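Local coordinates for DegV family protein (Thermus thermophilus, PDB 2DT8) that binds fatty acids such as palmitic acid and also carries a zinc ion, at residues Ser11-Asp16 / Met124-Ala129; Gly22-Pro27 / Ala70-Glu75. All blocks are in the same frame, centred on the assembly; numbering follows the deposited sequence.

Contact 1. Residues Ser11-Asp16 / Met124-Ala129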
loop_
_atom_site.group_PDB
_atom_site.type_symbol
_atom_site.label_atom_id
_atom_site.label_comp_id
_atom_site.label_asym_id
_atom_site.label_seq_id
_atom_site.Cartn_x
_atom_site.Cartn_y
_atom_site.Cartn_z
ATOM N N SER A 11 -4.419 3.117 0.249
ATOM C CA SER A 11 -4.654 1.721 -0.124
ATOM C C SER A 11 -4.587 1.610 -1.657
ATOM O O SER A 11 -4.545 0.518 -2.211
ATOM C CB SER A 11 -6.009 1.235 0.402
ATOM O OG SER A 11 -7.070 2.092 0.028
ATOM N N ASP A 12 -4.582 2.761 -2.332
ATOM C CA ASP A 12 -4.427 2.832 -3.790
ATOM C C ASP A 12 -5.309 1.893 -4.616
ATOM O O ASP A 12 -4.858 1.301 -5.607
ATOM C CB ASP A 12 -2.951 2.598 -4.161
ATOM C CG ASP A 12 -2.024 3.721 -3.681
ATOM O OD1 ASP A 12 -2.539 4.807 -3.327
ATOM O OD2 ASP A 12 -0.786 3.521 -3.669
ATOM N N LEU A 13 -6.572 1.779 -4.230
ATOM C CA LEU A 13 -7.515 0.923 -4.951
ATOM C C LEU A 13 -8.124 1.653 -6.137
ATOM O O LEU A 13 -8.474 2.821 -6.025
ATOM C CB LEU A 13 -8.653 0.510 -4.023
ATOM C CG LEU A 13 -8.320 -0.560 -2.990
ATOM C CD1 LEU A 13 -9.402 -0.612 -1.930
ATOM C CD2 LEU A 13 -8.176 -1.898 -3.702
ATOM N N PRO A 14 -8.268 0.971 -7.281
ATOM C CA PRO A 14 -8.862 1.613 -8.461
ATOM C C PRO A 14 -10.294 1.984 -8.071
ATOM O O PRO A 14 -10.904 1.383 -7.196
ATOM C CB PRO A 14 -8.862 0.501 -9.502
ATOM C CG PRO A 14 -7.766 -0.403 -9.072
ATOM C CD PRO A 14 -7.847 -0.408 -7.573
ATOM N N GLN A 15 -10.771 3.033 -8.764
ATOM C CA GLN A 15 -12.133 3.452 -8.496
ATOM C C GLN A 15 -13.206 2.427 -8.873
ATOM O O GLN A 15 -14.287 2.381 -8.300
ATOM C CB GLN A 15 -12.444 4.704 -9.387
ATOM C CG GLN A 15 -13.832 5.362 -9.250
ATOM C CD GLN A 15 -14.994 4.553 -9.845
ATOM O OE1 GLN A 15 -14.867 3.893 -10.892
ATOM N NE2 GLN A 15 -16.147 4.628 -9.182
ATOM N N ASP A 16 -12.830 1.623 -9.885
ATOM C CA ASP A 16 -13.767 0.602 -10.312
ATOM C C ASP A 16 -13.999 -0.627 -9.427
ATOM O O ASP A 16 -14.742 -1.541 -9.763
ATOM C CB ASP A 16 -13.214 0.107 -11.591
ATOM C CG ASP A 16 -11.868 -0.561 -11.430
ATOM O OD1 ASP A 16 -11.709 -1.351 -10.474
ATOM O OD2 ASP A 16 -10.968 -0.310 -12.257
HETATM N N MSE A 124 -5.261 -4.884 -1.138
HETATM C CA MSE A 124 -5.577 -6.299 -1.354
HETATM C C MSE A 124 -6.253 -6.895 -0.128
HETATM O O MSE A 124 -7.094 -7.787 -0.257
HETATM C CB MSE A 124 -4.324 -7.111 -1.694
HETATM C CG MSE A 124 -3.371 -7.298 -0.538
HETATM SE SE MSE A 124 -1.719 -8.081 -1.152
HETATM C CE MSE A 124 -1.010 -8.552 0.575
HETATM N N MSE A 125 -5.893 -6.410 1.060
HETATM C CA MSE A 125 -6.523 -6.918 2.276
HETATM C C MSE A 125 -7.954 -6.385 2.373
HETATM O O MSE A 125 -8.858 -7.081 2.837
HETATM C CB MSE A 125 -5.702 -6.532 3.505
HETATM C CG MSE A 125 -4.324 -7.147 3.473
HETATM SE SE MSE A 125 -3.418 -7.004 5.146
HETATM C CE MSE A 125 -1.626 -7.327 4.565
ATOM N N VAL A 126 -8.170 -5.148 1.935
ATOM C CA VAL A 126 -9.514 -4.582 1.927
ATOM C C VAL A 126 -10.381 -5.430 0.992
ATOM O O VAL A 126 -11.502 -5.794 1.333
ATOM C CB VAL A 126 -9.493 -3.114 1.429
ATOM C CG1 VAL A 126 -10.900 -2.614 1.171
ATOM C CG2 VAL A 126 -8.812 -2.246 2.449
ATOM N N LEU A 127 -9.847 -5.755 -0.181
ATOM C CA LEU A 127 -10.587 -6.566 -1.135
ATOM C C LEU A 127 -10.866 -7.970 -0.593
ATOM O O LEU A 127 -11.951 -8.510 -0.802
ATOM C CB LEU A 127 -9.821 -6.652 -2.457
ATOM C CG LEU A 127 -9.683 -5.324 -3.214
ATOM C CD1 LEU A 127 -8.803 -5.546 -4.435
ATOM C CD2 LEU A 127 -11.048 -4.776 -3.628
ATOM N N ARG A 128 -9.905 -8.558 0.116
ATOM C CA ARG A 128 -10.108 -9.901 0.664
ATOM C C ARG A 128 -11.189 -9.857 1.744
ATOM O O ARG A 128 -12.049 -10.737 1.803
ATOM C CB ARG A 128 -8.803 -10.436 1.248
ATOM C CG ARG A 128 -8.909 -11.811 1.906
ATOM C CD ARG A 128 -9.447 -12.870 0.964
ATOM N NE ARG A 128 -9.291 -14.199 1.564
ATOM C CZ ARG A 128 -9.954 -15.282 1.171
ATOM N NH1 ARG A 128 -10.827 -15.205 0.177
ATOM N NH2 ARG A 128 -9.747 -16.446 1.775
ATOM N N ALA A 129 -11.156 -8.827 2.588
ATOM C CA ALA A 129 -12.163 -8.687 3.636
ATOM C C ALA A 129 -13.548 -8.533 2.998
ATOM O O ALA A 129 -14.520 -9.152 3.431
ATOM C CB ALA A 129 -11.839 -7.469 4.518
#
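L13 and L127 meet through matching first torsions: in each, CG stands anti to the carbonyl carbon and beside the backbone N (chi1 -75° in L13, -66° in L127), which brings the two isobutyl groups together between residues 11-14 and helix 120-135. There the two leucines lie alongside, pointing opposite ways. Branch CD2 of L13 reaches L127, 3.8 Å from its CD1 and as near to its CG. The other branch takes the neighbouring residue of the helix: L13 CD1 lies 4.0 Å from V126 CG1, the methyl anti to the backbone N of V126, and the valine side chain comes across it at a slant. L13 thus straddles two consecutive helix residues, one methyl on each. Cutting this side chain back to an alanine removes both methyls and would probably open a gap facing V126 and L127. Beside it, D12 turns to other partners, its carboxylate bonded to W40, S119 and the backbone of G261, while L127 also touches L21. No hydrogen bond or charge pair joins 11-16 to 124-129; they meet through branched aliphatic groups at van der Waals distance, so between these two segments the contact rests on shape and buried apolar surface.

Contact 2. Residues Gly22-Pro27 / Ala70-Glu75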
loop_
_atom_site.group_PDB
_atom_site.type_symbol
_atom_site.label_atom_id
_atom_site.label_comp_id
_atom_site.label_asym_id
_atom_site.label_seq_id
_atom_site.Cartn_x
_atom_site.Cartn_y
_atom_site.Cartn_z
ATOM N N GLY A 22 -18.613 -0.579 -1.991
ATOM C CA GLY A 22 -19.034 0.094 -0.776
ATOM C C GLY A 22 -17.908 0.378 0.196
ATOM O O GLY A 22 -18.142 0.550 1.396
ATOM N N VAL A 23 -16.683 0.426 -0.311
ATOM C CA VAL A 23 -15.533 0.724 0.528
ATOM C C VAL A 23 -15.457 2.241 0.635
ATOM O O VAL A 23 -15.431 2.932 -0.378
ATOM C CB VAL A 23 -14.234 0.188 -0.104
ATOM C CG1 VAL A 23 -13.021 0.679 0.684
ATOM C CG2 VAL A 23 -14.274 -1.334 -0.151
ATOM N N ARG A 24 -15.450 2.768 1.854
ATOM C CA ARG A 24 -15.367 4.211 2.038
ATOM C C ARG A 24 -13.903 4.583 2.213
ATOM O O ARG A 24 -13.149 3.877 2.873
ATOM C CB ARG A 24 -16.214 4.622 3.239
ATOM C CG ARG A 24 -17.668 4.191 3.044
ATOM C CD ARG A 24 -18.579 4.653 4.155
ATOM N NE ARG A 24 -19.943 4.187 3.917
ATOM C CZ ARG A 24 -21.027 4.928 4.113
ATOM N NH1 ARG A 24 -20.911 6.175 4.550
ATOM N NH2 ARG A 24 -22.227 4.420 3.870
ATOM N N VAL A 25 -13.498 5.692 1.606
ATOM C CA VAL A 25 -12.106 6.098 1.666
ATOM C C VAL A 25 -11.889 7.459 2.311
ATOM O O VAL A 25 -12.504 8.452 1.927
ATOM C CB VAL A 25 -11.503 6.112 0.243
ATOM C CG1 VAL A 25 -10.017 6.454 0.303
ATOM C CG2 VAL A 25 -11.715 4.764 -0.425
ATOM N N VAL A 26 -11.004 7.487 3.302
ATOM C CA VAL A 26 -10.651 8.715 4.005
ATOM C C VAL A 26 -9.348 9.166 3.350
ATOM O O VAL A 26 -8.356 8.440 3.360
ATOM C CB VAL A 26 -10.421 8.436 5.500
ATOM C CG1 VAL A 26 -9.993 9.710 6.203
ATOM C CG2 VAL A 26 -11.708 7.864 6.129
ATOM N N PRO A 27 -9.331 10.371 2.766
ATOM C CA PRO A 27 -8.108 10.839 2.111
ATOM C C PRO A 27 -6.963 11.331 2.971
ATOM O O PRO A 27 -7.171 11.846 4.069
ATOM C CB PRO A 27 -8.617 11.955 1.202
ATOM C CG PRO A 27 -9.711 12.555 2.010
ATOM C CD PRO A 27 -10.439 11.324 2.565
ATOM N N ALA A 70 -14.043 10.339 12.106
ATOM C CA ALA A 70 -15.320 10.299 12.816
ATOM C C ALA A 70 -16.511 10.589 11.912
ATOM O O ALA A 70 -17.562 9.966 12.048
ATOM C CB ALA A 70 -15.299 11.270 13.989
ATOM N N ARG A 71 -16.394 11.605 10.988
ATOM C CA ARG A 71 -17.478 11.883 10.045
ATOM C C ARG A 71 -17.793 10.649 9.210
ATOM O O ARG A 71 -18.962 10.329 8.979
ATOM C CB ARG A 71 -17.108 13.040 9.119
ATOM C CG ARG A 71 -18.171 13.357 8.065
ATOM C CD ARG A 71 -17.776 14.512 7.135
ATOM N NE ARG A 71 -16.374 14.912 7.269
ATOM C CZ ARG A 71 -15.879 15.544 8.329
ATOM N NH1 ARG A 71 -16.699 16.009 9.265
ATOM N NH2 ARG A 71 -14.569 15.713 8.458
ATOM N N VAL A 72 -16.810 9.949 8.717
ATOM C CA VAL A 72 -17.017 8.771 7.892
ATOM C C VAL A 72 -17.629 7.644 8.736
ATOM O O VAL A 72 -18.588 7.010 8.307
ATOM C CB VAL A 72 -15.688 8.349 7.214
ATOM C CG1 VAL A 72 -15.865 7.046 6.456
ATOM C CG2 VAL A 72 -15.246 9.455 6.241
ATOM N N TYR A 73 -17.110 7.414 9.943
ATOM C CA TYR A 73 -17.657 6.352 10.780
ATOM C C TYR A 73 -19.118 6.631 11.112
ATOM O O TYR A 73 -19.958 5.733 11.044
ATOM C CB TYR A 73 -16.869 6.199 12.095
ATOM C CG TYR A 73 -15.439 5.712 11.943
ATOM C CD1 TYR A 73 -15.018 5.040 10.788
ATOM C CD2 TYR A 73 -14.515 5.887 12.972
ATOM C CE1 TYR A 73 -13.717 4.560 10.666
ATOM C CE2 TYR A 73 -13.215 5.405 12.863
ATOM C CZ TYR A 73 -12.817 4.743 11.708
ATOM O OH TYR A 73 -11.529 4.283 11.602
ATOM N N ARG A 74 -19.468 7.839 11.429
ATOM C CA ARG A 74 -20.813 8.245 11.816
ATOM C C ARG A 74 -21.798 8.019 10.666
ATOM O O ARG A 74 -22.918 7.563 10.855
ATOM C CB ARG A 74 -20.827 9.723 12.217
ATOM C CG ARG A 74 -22.218 10.242 12.540
ATOM C CD ARG A 74 -22.191 11.597 13.247
ATOM N NE ARG A 74 -21.371 12.584 12.551
ATOM C CZ ARG A 74 -20.130 12.911 12.899
ATOM N NH1 ARG A 74 -19.567 12.379 13.982
ATOM N NH2 ARG A 74 -19.447 13.776 12.162
ATOM N N GLU A 75 -21.283 8.332 9.464
ATOM C CA GLU A 75 -22.149 8.200 8.308
ATOM C C GLU A 75 -22.378 6.715 7.962
ATOM O O GLU A 75 -23.470 6.275 7.630
ATOM C CB GLU A 75 -21.506 8.915 7.087
ATOM C CG GLU A 75 -21.595 10.431 7.188
ATOM C CD GLU A 75 -20.803 11.150 6.113
ATOM O OE1 GLU A 75 -19.906 10.524 5.504
ATOM O OE2 GLU A 75 -21.062 12.352 5.891
HETATM O O HOH W 1 -18.753 8.086 4.297
#
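R24 NH1 donates to a water at 2.9 Å, and the same water donates onward to E75 OE1 at 3.0 Å, so strand 24-32 and helix 66-76 are tied by a one-water bridge. The charged groups themselves stay apart: R24 NH1 and E75 OE1 are separated by 4.6 Å, too far for a direct salt bridge, and the guanidinium and carboxylate planes are turned 58° from each other. At this distance the opposite charges probably still attract weakly. The arginine chain is extended from CG to NE and carries NH1 to the helix, 3.8 Å from the backbone C of E75 and equally near its CB. Closer in, V72 spreads its two methyls over two strand residues. Its CG1, anti to the backbone N (chi1 175°), packs 4.0 Å from R24 CB, while V72 CG2 meets V26 CG2 at 3.9 Å. R24 and V26, two apart on the strand, both direct their CB atoms to the helix. The strand and helix segments run nearly antiparallel, at 165°, with axes 9.4 Å apart. Strand 3-8, paired with this one in parallel, supplies V6 to touch both V26 and V72; helix 66-76 thus packs on the sheet through V72, and on A99 and A102 of helix 95-103 through Y73, whose OH bonds S85 of strand 82-87.

Contacts 1 and 2 have centres about 15 Å apart and are joined through V23, which precedes R24 in segment 22-27: V23 CG2 packs 3.8 Å from V126 CG1, the methyl that also meets L13. Helix 15-18 leads into strand 24-32, and contact 2 is nested within the chain loop that contact 1 closes. Helices 120-135 and 66-76 thus pack against the same part of the chain. Neither contact includes a zinc ligand: the side chain of V72 is about 12 Å from the zinc ion, which E67 and E105 bind. Palmitic acid lies about 13 Å from the side chain of L13 and about 11 Å from that of V26.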